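Local coordinates for interleukin-20 receptor subunit beta (Homo sapiens, PDB 6DF3), which pairs with IL20RA or IL22RA1 at the cell surface to form receptors for interleukins 19, 20 and 24 or for 20 and 24, respectively, at residues G27-E39 and W49-C63. The protein carries 1 engineered substitution. Residues are numbered along the deposited sequence; the frame is centred on the assembly and turned at random.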
ATOM      1  N   GLY C  27      41.709 -20.042 -11.294  1.00149.53           N
ATOM      2  CA  GLY C  27      41.222 -20.304 -12.660  1.00150.65           C
ATOM      3  C   GLY C  27      40.111 -19.369 -13.133  1.00146.77           C
ATOM      4  O   GLY C  27      40.406 -18.334 -13.752  1.00148.08           O
ATOM      5  N   GLU C  28      38.852 -19.728 -12.807  1.00141.33           N
ATOM      6  CA  GLU C  28      37.622 -19.078 -13.321  1.00135.05           C
ATOM      7  C   GLU C  28      36.915 -18.322 -12.217  1.00129.10           C
ATOM      8  O   GLU C  28      37.250 -18.500 -11.052  1.00130.14           O
ATOM      9  CB  GLU C  28      36.709 -20.128 -13.996  1.00132.85           C
ATOM     10  CG  GLU C  28      37.193 -20.466 -15.429  1.00139.70           C
ATOM     11  CD  GLU C  28      36.782 -21.848 -15.953  1.00139.96           C
ATOM     12  OE1 GLU C  28      35.583 -22.219 -15.868  1.00136.37           O
ATOM     13  OE2 GLU C  28      37.672 -22.563 -16.462  1.00143.54           O
ATOM     14  N   THR C  29      35.964 -17.454 -12.557  1.00124.65           N
ATOM     15  CA  THR C  29      35.307 -16.693 -11.518  1.00119.32           C
ATOM     16  C   THR C  29      34.013 -17.380 -11.148  1.00112.59           C
ATOM     17  O   THR C  29      33.214 -17.763 -12.013  1.00112.05           O
ATOM     18  CB  THR C  29      34.996 -15.214 -11.830  1.00121.11           C
ATOM     19  OG1 THR C  29      33.584 -15.038 -12.111  1.00118.96           O
ATOM     20  CG2 THR C  29      35.923 -14.608 -12.883  1.00123.71           C
ATOM     21  N   VAL C  30      33.805 -17.514  -9.849  1.00106.83           N
ATOM     22  CA  VAL C  30      32.649 -18.232  -9.341  1.00100.38           C
ATOM     23  C   VAL C  30      31.436 -17.309  -9.299  1.00 95.27           C
ATOM     24  O   VAL C  30      31.553 -16.112  -8.934  1.00 91.44           O
ATOM     25  CB  VAL C  30      32.931 -18.840  -7.956  1.00 98.93           C
ATOM     26  CG1 VAL C  30      31.658 -19.452  -7.347  1.00 92.20           C
ATOM     27  CG2 VAL C  30      34.056 -19.874  -8.081  1.00104.84           C
ATOM     28  N   TYR C  31      30.295 -17.878  -9.705  1.00 94.76           N
ATOM     29  CA  TYR C  31      28.981 -17.227  -9.540  1.00 92.12           C
ATOM     30  C   TYR C  31      28.126 -17.900  -8.451  1.00 82.08           C
ATOM     31  O   TYR C  31      28.329 -19.065  -8.104  1.00 81.92           O
ATOM     32  CB  TYR C  31      28.276 -17.182 -10.912  1.00 97.72           C
ATOM     33  CG  TYR C  31      28.947 -16.207 -11.924  1.00102.82           C
ATOM     34  CD1 TYR C  31      29.077 -14.822 -11.612  1.00103.15           C
ATOM     35  CD2 TYR C  31      29.416 -16.644 -13.182  1.00106.92           C
ATOM     36  CE1 TYR C  31      29.682 -13.927 -12.501  1.00107.07           C
ATOM     37  CE2 TYR C  31      30.020 -15.737 -14.083  1.00111.66           C
ATOM     38  CZ  TYR C  31      30.136 -14.389 -13.731  1.00110.79           C
ATOM     39  OH  TYR C  31      30.690 -13.461 -14.563  1.00119.36           O
ATOM     40  N   TYR C  32      27.190 -17.165  -7.893  1.00 74.31           N
ATOM     41  CA  TYR C  32      26.366 -17.700  -6.803  1.00 70.09           C
ATOM     42  C   TYR C  32      24.889 -17.543  -7.140  1.00 67.38           C
ATOM     43  O   TYR C  32      24.534 -16.575  -7.794  1.00 72.21           O
ATOM     44  CB  TYR C  32      26.686 -16.939  -5.484  1.00 67.19           C
ATOM     45  CG  TYR C  32      28.118 -17.045  -5.081  1.00 69.14           C
ATOM     46  CD1 TYR C  32      28.598 -18.211  -4.524  1.00 69.37           C
ATOM     47  CD2 TYR C  32      29.019 -15.991  -5.303  1.00 72.34           C
ATOM     48  CE1 TYR C  32      29.932 -18.358  -4.190  1.00 73.15           C
ATOM     49  CE2 TYR C  32      30.364 -16.118  -4.949  1.00 75.27           C
ATOM     50  CZ  TYR C  32      30.809 -17.317  -4.393  1.00 75.71           C
ATOM     51  OH  TYR C  32      32.121 -17.513  -4.061  1.00 81.05           O
ATOM     52  N   SER C  33      24.025 -18.429  -6.651  1.00 65.38           N
ATOM     53  CA  SER C  33      22.541 -18.244  -6.763  1.00 64.20           C
ATOM     54  C   SER C  33      21.930 -18.354  -5.398  1.00 58.97           C
ATOM     55  O   SER C  33      22.295 -19.245  -4.627  1.00 59.42           O
ATOM     56  CB  SER C  33      21.899 -19.270  -7.699  1.00 65.85           C
ATOM     57  OG  SER C  33      22.626 -19.282  -8.921  1.00 71.84           O
ATOM     58  N   VAL C  34      21.029 -17.429  -5.097  1.00 55.35           N
ATOM     59  CA  VAL C  34      20.311 -17.444  -3.838  1.00 53.63           C
ATOM     60  C   VAL C  34      18.806 -17.762  -3.990  1.00 53.95           C
ATOM     61  O   VAL C  34      18.173 -17.225  -4.875  1.00 52.19           O
ATOM     62  CB  VAL C  34      20.443 -16.108  -3.131  1.00 49.44           C
ATOM     63  CG1 VAL C  34      19.678 -16.133  -1.828  1.00 46.48           C
ATOM     64  CG2 VAL C  34      21.905 -15.787  -2.935  1.00 54.51           C
ATOM     65  N   GLU C  35      18.261 -18.603  -3.101  1.00 51.34           N
ATOM     66  CA  GLU C  35      16.822 -18.845  -3.062  1.00 50.76           C
ATOM     67  C   GLU C  35      16.300 -18.733  -1.633  1.00 48.09           C
ATOM     68  O   GLU C  35      17.096 -18.823  -0.714  1.00 48.52           O
ATOM     69  CB  GLU C  35      16.519 -20.210  -3.604  1.00 52.38           C
ATOM     70  CG  GLU C  35      16.842 -20.283  -5.075  1.00 55.32           C
ATOM     71  CD  GLU C  35      16.490 -21.636  -5.675  1.00 61.97           C
ATOM     72  OE1 GLU C  35      16.271 -22.605  -4.908  1.00 61.98           O
ATOM     73  OE2 GLU C  35      16.469 -21.733  -6.934  1.00 72.46           O
ATOM     74  N   TYR C  36      14.982 -18.527  -1.460  1.00 46.24           N
ATOM     75  CA  TYR C  36      14.384 -18.319  -0.119  1.00 42.28           C
ATOM     76  C   TYR C  36      13.047 -18.981  -0.010  1.00 43.97           C
ATOM     77  O   TYR C  36      12.449 -19.366  -1.034  1.00 45.71           O
ATOM     78  CB  TYR C  36      14.201 -16.821   0.150  1.00 44.15           C
ATOM     79  CG  TYR C  36      13.163 -16.098  -0.735  1.00 40.99           C
ATOM     80  CD1 TYR C  36      13.483 -15.649  -1.963  1.00 48.18           C
ATOM     81  CD2 TYR C  36      11.853 -15.917  -0.310  1.00 44.39           C
ATOM     82  CE1 TYR C  36      12.561 -14.969  -2.781  1.00 47.57           C
ATOM     83  CE2 TYR C  36      10.888 -15.278  -1.100  1.00 42.92           C
ATOM     84  CZ  TYR C  36      11.259 -14.798  -2.333  1.00 45.62           C
ATOM     85  OH  TYR C  36      10.341 -14.230  -3.153  1.00 45.73           O
ATOM     86  N   GLN C  37      12.628 -19.170   1.223  1.00 44.06           N
ATOM     87  CA  GLN C  37      11.275 -19.527   1.613  1.00 44.97           C
ATOM     88  C   GLN C  37      10.876 -18.629   2.756  1.00 45.12           C
ATOM     89  O   GLN C  37      11.666 -18.411   3.701  1.00 42.33           O
ATOM     90  CB  GLN C  37      11.252 -20.902   2.293  1.00 46.81           C
ATOM     91  CG  GLN C  37      11.656 -22.002   1.373  1.00 51.76           C
ATOM     92  CD  GLN C  37      11.478 -23.387   1.977  1.00 49.89           C
ATOM     93  OE1 GLN C  37      11.829 -23.601   3.132  1.00 50.48           O
ATOM     94  NE2 GLN C  37      11.021 -24.324   1.185  1.00 48.15           N
ATOM     95  N   GLY C  38       9.669 -18.107   2.711  1.00 43.53           N
ATOM     96  CA  GLY C  38       9.101 -17.472   3.912  1.00 42.83           C
ATOM     97  C   GLY C  38       8.608 -18.588   4.777  1.00 43.99           C
ATOM     98  O   GLY C  38       8.650 -19.758   4.382  1.00 41.86           O
ATOM     99  N   GLU C  39       8.140 -18.240   5.949  1.00 44.62           N
ATOM    100  CA  GLU C  39       7.513 -19.186   6.844  1.00 46.31           C
ATOM    101  C   GLU C  39       6.305 -19.912   6.223  1.00 48.20           C
ATOM    102  O   GLU C  39       6.023 -21.054   6.576  1.00 46.39           O
ATOM    103  CB  GLU C  39       7.045 -18.458   8.090  1.00 48.61           C
ATOM    104  CG  GLU C  39       6.557 -19.399   9.151  1.00 52.26           C
ATOM    105  CD  GLU C  39       6.054 -18.698  10.430  1.00 57.07           C
ATOM    106  OE1 GLU C  39       5.733 -17.474  10.418  1.00 57.77           O
ATOM    107  OE2 GLU C  39       6.018 -19.391  11.481  1.00 66.00           O
ATOM    108  N   TRP C  49      11.363 -23.579  -3.097  1.00 49.93           N
ATOM    109  CA  TRP C  49      12.224 -22.449  -2.906  1.00 47.88           C
ATOM    110  C   TRP C  49      12.024 -21.490  -4.042  1.00 46.88           C
ATOM    111  O   TRP C  49      11.807 -21.868  -5.236  1.00 49.31           O
ATOM    112  CB  TRP C  49      13.684 -22.949  -2.829  1.00 52.64           C
ATOM    113  CG  TRP C  49      13.946 -23.824  -1.589  1.00 49.94           C
ATOM    114  CD1 TRP C  49      13.618 -25.132  -1.444  1.00 50.70           C
ATOM    115  CD2 TRP C  49      14.537 -23.417  -0.345  1.00 48.30           C
ATOM    116  NE1 TRP C  49      13.949 -25.554  -0.168  1.00 51.04           N
ATOM    117  CE2 TRP C  49      14.512 -24.531   0.518  1.00 47.92           C
ATOM    118  CE3 TRP C  49      15.089 -22.216   0.123  1.00 48.83           C
ATOM    119  CZ2 TRP C  49      15.060 -24.506   1.787  1.00 50.95           C
ATOM    120  CZ3 TRP C  49      15.587 -22.165   1.430  1.00 47.46           C
ATOM    121  CH2 TRP C  49      15.578 -23.308   2.241  1.00 46.97           C
ATOM    122  N   ILE C  50      12.067 -20.214  -3.708  1.00 45.94           N
ATOM    123  CA  ILE C  50      11.802 -19.173  -4.688  1.00 47.73           C
ATOM    124  C   ILE C  50      13.099 -18.436  -5.066  1.00 49.25           C
ATOM    125  O   ILE C  50      13.892 -18.062  -4.205  1.00 47.45           O
ATOM    126  CB  ILE C  50      10.824 -18.169  -4.059  1.00 50.15           C
ATOM    127  CG1 ILE C  50       9.619 -18.943  -3.562  1.00 51.21           C
ATOM    128  CG2 ILE C  50      10.500 -17.019  -5.012  1.00 50.17           C
ATOM    129  CD1 ILE C  50       8.808 -18.140  -2.610  1.00 51.80           C
ATOM    130  N   PRO C  51      13.287 -18.163  -6.362  1.00 54.09           N
ATOM    131  CA  PRO C  51      14.466 -17.396  -6.751  1.00 54.43           C
ATOM    132  C   PRO C  51      14.472 -16.006  -6.207  1.00 54.08           C
ATOM    133  O   PRO C  51      13.454 -15.333  -6.233  1.00 54.37           O
ATOM    134  CB  PRO C  51      14.355 -17.313  -8.306  1.00 56.41           C
ATOM    135  CG  PRO C  51      13.550 -18.512  -8.671  1.00 57.33           C
ATOM    136  CD  PRO C  51      12.612 -18.775  -7.530  1.00 54.01           C
ATOM    137  N   SER C  52      15.638 -15.581  -5.755  1.00 55.19           N
ATOM    138  CA  SER C  52      15.873 -14.256  -5.290  1.00 57.02           C
ATOM    139  C   SER C  52      15.642 -13.247  -6.416  1.00 61.50           C
ATOM    140  O   SER C  52      15.855 -13.540  -7.579  1.00 56.71           O
ATOM    141  CB  SER C  52      17.337 -14.174  -4.866  1.00 66.00           C
ATOM    142  OG  SER C  52      17.578 -12.899  -4.285  1.00 78.90           O
ATOM    143  N   SER C  53      15.241 -12.035  -6.059  1.00 61.45           N
ATOM    144  CA  SER C  53      14.982 -10.997  -7.068  1.00 67.40           C
ATOM    145  C   SER C  53      16.274 -10.624  -7.829  1.00 71.01           C
ATOM    146  O   SER C  53      16.321 -10.687  -9.053  1.00 74.87           O
ATOM    147  CB  SER C  53      14.341  -9.772  -6.411  1.00 66.36           C
ATOM    148  OG  SER C  53      12.972 -10.004  -6.044  1.00 65.02           O
ATOM    149  N   TRP C  54      17.344 -10.330  -7.099  1.00 69.82           N
ATOM    150  CA  TRP C  54      18.583  -9.804  -7.711  1.00 72.84           C
ATOM    151  C   TRP C  54      19.782 -10.718  -7.710  1.00 74.10           C
ATOM    152  O   TRP C  54      20.878 -10.260  -8.087  1.00 77.84           O
ATOM    153  CB  TRP C  54      18.973  -8.493  -7.049  1.00 70.47           C
ATOM    154  CG  TRP C  54      17.871  -7.549  -7.061  1.00 71.79           C
ATOM    155  CD1 TRP C  54      17.254  -7.020  -5.985  1.00 71.78           C
ATOM    156  CD2 TRP C  54      17.193  -7.041  -8.217  1.00 77.92           C
ATOM    157  NE1 TRP C  54      16.246  -6.179  -6.390  1.00 75.20           N
ATOM    158  CE2 TRP C  54      16.187  -6.169  -7.754  1.00 76.32           C
ATOM    159  CE3 TRP C  54      17.334  -7.248  -9.608  1.00 80.22           C
ATOM    160  CZ2 TRP C  54      15.317  -5.479  -8.624  1.00 81.34           C
ATOM    161  CZ3 TRP C  54      16.490  -6.563 -10.472  1.00 85.58           C
ATOM    162  CH2 TRP C  54      15.482  -5.683  -9.977  1.00 84.48           C
ATOM    163  N   CYS C  55      19.612 -11.991  -7.321  1.00 71.35           N
ATOM    164  CA  CYS C  55      20.760 -12.924  -7.239  1.00 71.37           C
ATOM    165  C   CYS C  55      20.597 -14.292  -7.804  1.00 70.08           C
ATOM    166  O   CYS C  55      20.691 -15.277  -7.106  1.00 66.68           O
ATOM    167  CB  CYS C  55      21.217 -13.056  -5.801  1.00 73.67           C
ATOM    168  SG  CYS C  55      21.498 -11.431  -5.080  1.00 84.98           S
ATOM    169  N   SER C  56      20.453 -14.356  -9.102  1.00 76.44           N
ATOM    170  CA  SER C  56      20.623 -15.598  -9.805  1.00 84.50           C
ATOM    171  C   SER C  56      21.887 -15.330 -10.621  1.00 92.23           C
ATOM    172  O   SER C  56      22.006 -14.301 -11.260  1.00101.83           O
ATOM    173  CB  SER C  56      19.346 -15.906 -10.615  1.00 88.75           C
ATOM    174  OG  SER C  56      18.157 -15.807  -9.771  1.00 84.73           O
ATOM    175  N   LEU C  57      22.888 -16.186 -10.477  1.00 93.74           N
ATOM    176  CA  LEU C  57      24.193 -16.006 -11.095  1.00 95.83           C
ATOM    177  C   LEU C  57      24.941 -14.644 -10.805  1.00 96.97           C
ATOM    178  O   LEU C  57      25.825 -14.267 -11.579  1.00100.88           O
ATOM    179  CB  LEU C  57      24.083 -16.354 -12.596  1.00102.75           C
ATOM    180  CG  LEU C  57      23.800 -17.838 -12.975  1.00103.75           C
ATOM    181  CD1 LEU C  57      22.636 -18.528 -12.255  1.00100.05           C
ATOM    182  CD2 LEU C  57      23.581 -17.962 -14.478  1.00108.66           C
ATOM    183  N   THR C  58      24.594 -13.943  -9.697  1.00 92.10           N
ATOM    184  CA  THR C  58      25.434 -12.908  -9.033  1.00 89.52           C
ATOM    185  C   THR C  58      26.888 -13.357  -8.735  1.00 93.69           C
ATOM    186  O   THR C  58      27.160 -14.561  -8.573  1.00 92.18           O
ATOM    187  CB  THR C  58      24.819 -12.475  -7.674  1.00 91.07           C
ATOM    188  OG1 THR C  58      25.643 -11.500  -7.026  1.00 94.08           O
ATOM    189  CG2 THR C  58      24.650 -13.638  -6.679  1.00 89.32           C
ATOM    190  N   GLU C  59      27.804 -12.389  -8.623  1.00 95.64           N
ATOM    191  CA  GLU C  59      29.252 -12.670  -8.602  1.00101.69           C
ATOM    192  C   GLU C  59      29.883 -12.526  -7.222  1.00 99.22           C
ATOM    193  O   GLU C  59      30.626 -13.393  -6.805  1.00103.26           O
ATOM    194  CB  GLU C  59      30.006 -11.787  -9.615  1.00107.95           C
ATOM    195  CG  GLU C  59      31.382 -12.329  -9.968  1.00114.84           C
ATOM    196  CD  GLU C  59      32.237 -11.367 -10.802  1.00122.43           C
ATOM    197  OE1 GLU C  59      31.966 -11.189 -12.013  1.00124.93           O
ATOM    198  OE2 GLU C  59      33.219 -10.810 -10.253  1.00123.26           O
ATOM    199  N   GLY C  60      29.625 -11.433  -6.519  1.00 96.48           N
ATOM    200  CA  GLY C  60      30.327 -11.168  -5.243  1.00 97.07           C
ATOM    201  C   GLY C  60      29.851 -12.157  -4.193  1.00 93.85           C
ATOM    202  O   GLY C  60      28.882 -12.858  -4.451  1.00 86.77           O
ATOM    203  N   PRO C  61      30.489 -12.187  -2.993  1.00 93.56           N
ATOM    204  CA  PRO C  61      30.078 -13.137  -1.956  1.00 88.03           C
ATOM    205  C   PRO C  61      28.869 -12.595  -1.101  1.00 82.88           C
ATOM    206  O   PRO C  61      28.789 -12.829   0.098  1.00 75.56           O
ATOM    207  CB  PRO C  61      31.370 -13.296  -1.150  1.00 90.30           C
ATOM    208  CG  PRO C  61      31.983 -11.918  -1.199  1.00 93.61           C
ATOM    209  CD  PRO C  61      31.438 -11.200  -2.427  1.00 94.68           C
ATOM    210  N   GLU C  62      27.917 -11.905  -1.735  1.00 80.88           N
ATOM    211  CA  GLU C  62      26.770 -11.378  -1.041  1.00 79.81           C
ATOM    212  C   GLU C  62      25.555 -11.144  -1.969  1.00 74.35           C
ATOM    213  O   GLU C  62      25.623 -11.326  -3.179  1.00 73.03           O
ATOM    214  CB  GLU C  62      27.181 -10.131  -0.233  1.00 81.77           C
ATOM    215  CG  GLU C  62      27.455  -8.926  -1.089  1.00 90.53           C
ATOM    216  CD  GLU C  62      28.159  -7.794  -0.344  1.00 95.48           C
ATOM    217  OE1 GLU C  62      29.157  -8.051   0.370  1.00101.85           O
ATOM    218  OE2 GLU C  62      27.733  -6.630  -0.506  1.00 99.00           O
ATOM    219  N   CYS C  63      24.425 -10.803  -1.358  1.00 70.21           N
ATOM    220  CA  CYS C  63      23.167 -10.562  -2.064  1.00 64.27           C
ATOM    221  C   CYS C  63      22.281  -9.700  -1.192  1.00 58.86           C
ATOM    222  O   CYS C  63      21.943 -10.088  -0.069  1.00 51.79           O
ATOM    223  CB  CYS C  63      22.419 -11.871  -2.307  1.00 69.23           C
ATOM    224  SG  CYS C  63      20.799 -11.717  -3.194  1.00 71.74           S
TER
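Gln37 lays its side chain flat across the indole of Trp49. Beyond CB, CG comes first, 3.7 Å from the centroid of the six-membered ring, over its face, in a CH-pi contact; CD follows at 3.6 Å from Trp49 CE2, and the amide forks there, OE1 over CZ2 and NE2 over the pyrrole part, the two planes only 4° apart. Outside the stack, Asn76 ND2 donates a hydrogen bond to OE1, while NE2 donates to the carbonyls of Ser46 and Ile48, which fixes the amide's rotation. Were Trp49 an alanine, this amide would be likely to lose its stacking partner and Arg78 its cation-pi contact.

In Tyr36 the CG atom sits between the backbone N and the carbonyl carbon (chi1 67°), bringing a ring face over Ile50 CB, 4.0 Å from the centroid. Here strand 31-37 of the N-terminal fibronectin type III domain takes the short edge strand 50-51 antiparallel, Ile50 N giving Tyr36 O a nearly straight bond of 2.8 Å. Tyr36 OH is hydrogen-bonded to a basic side chain of another protein's chain. Further along, Val34 N donates a hydrogen bond to Cys55 O at 3.0 Å, and Val34 CG2 rests against the CB atoms of the disulfide-linked Cys55 and Cys63.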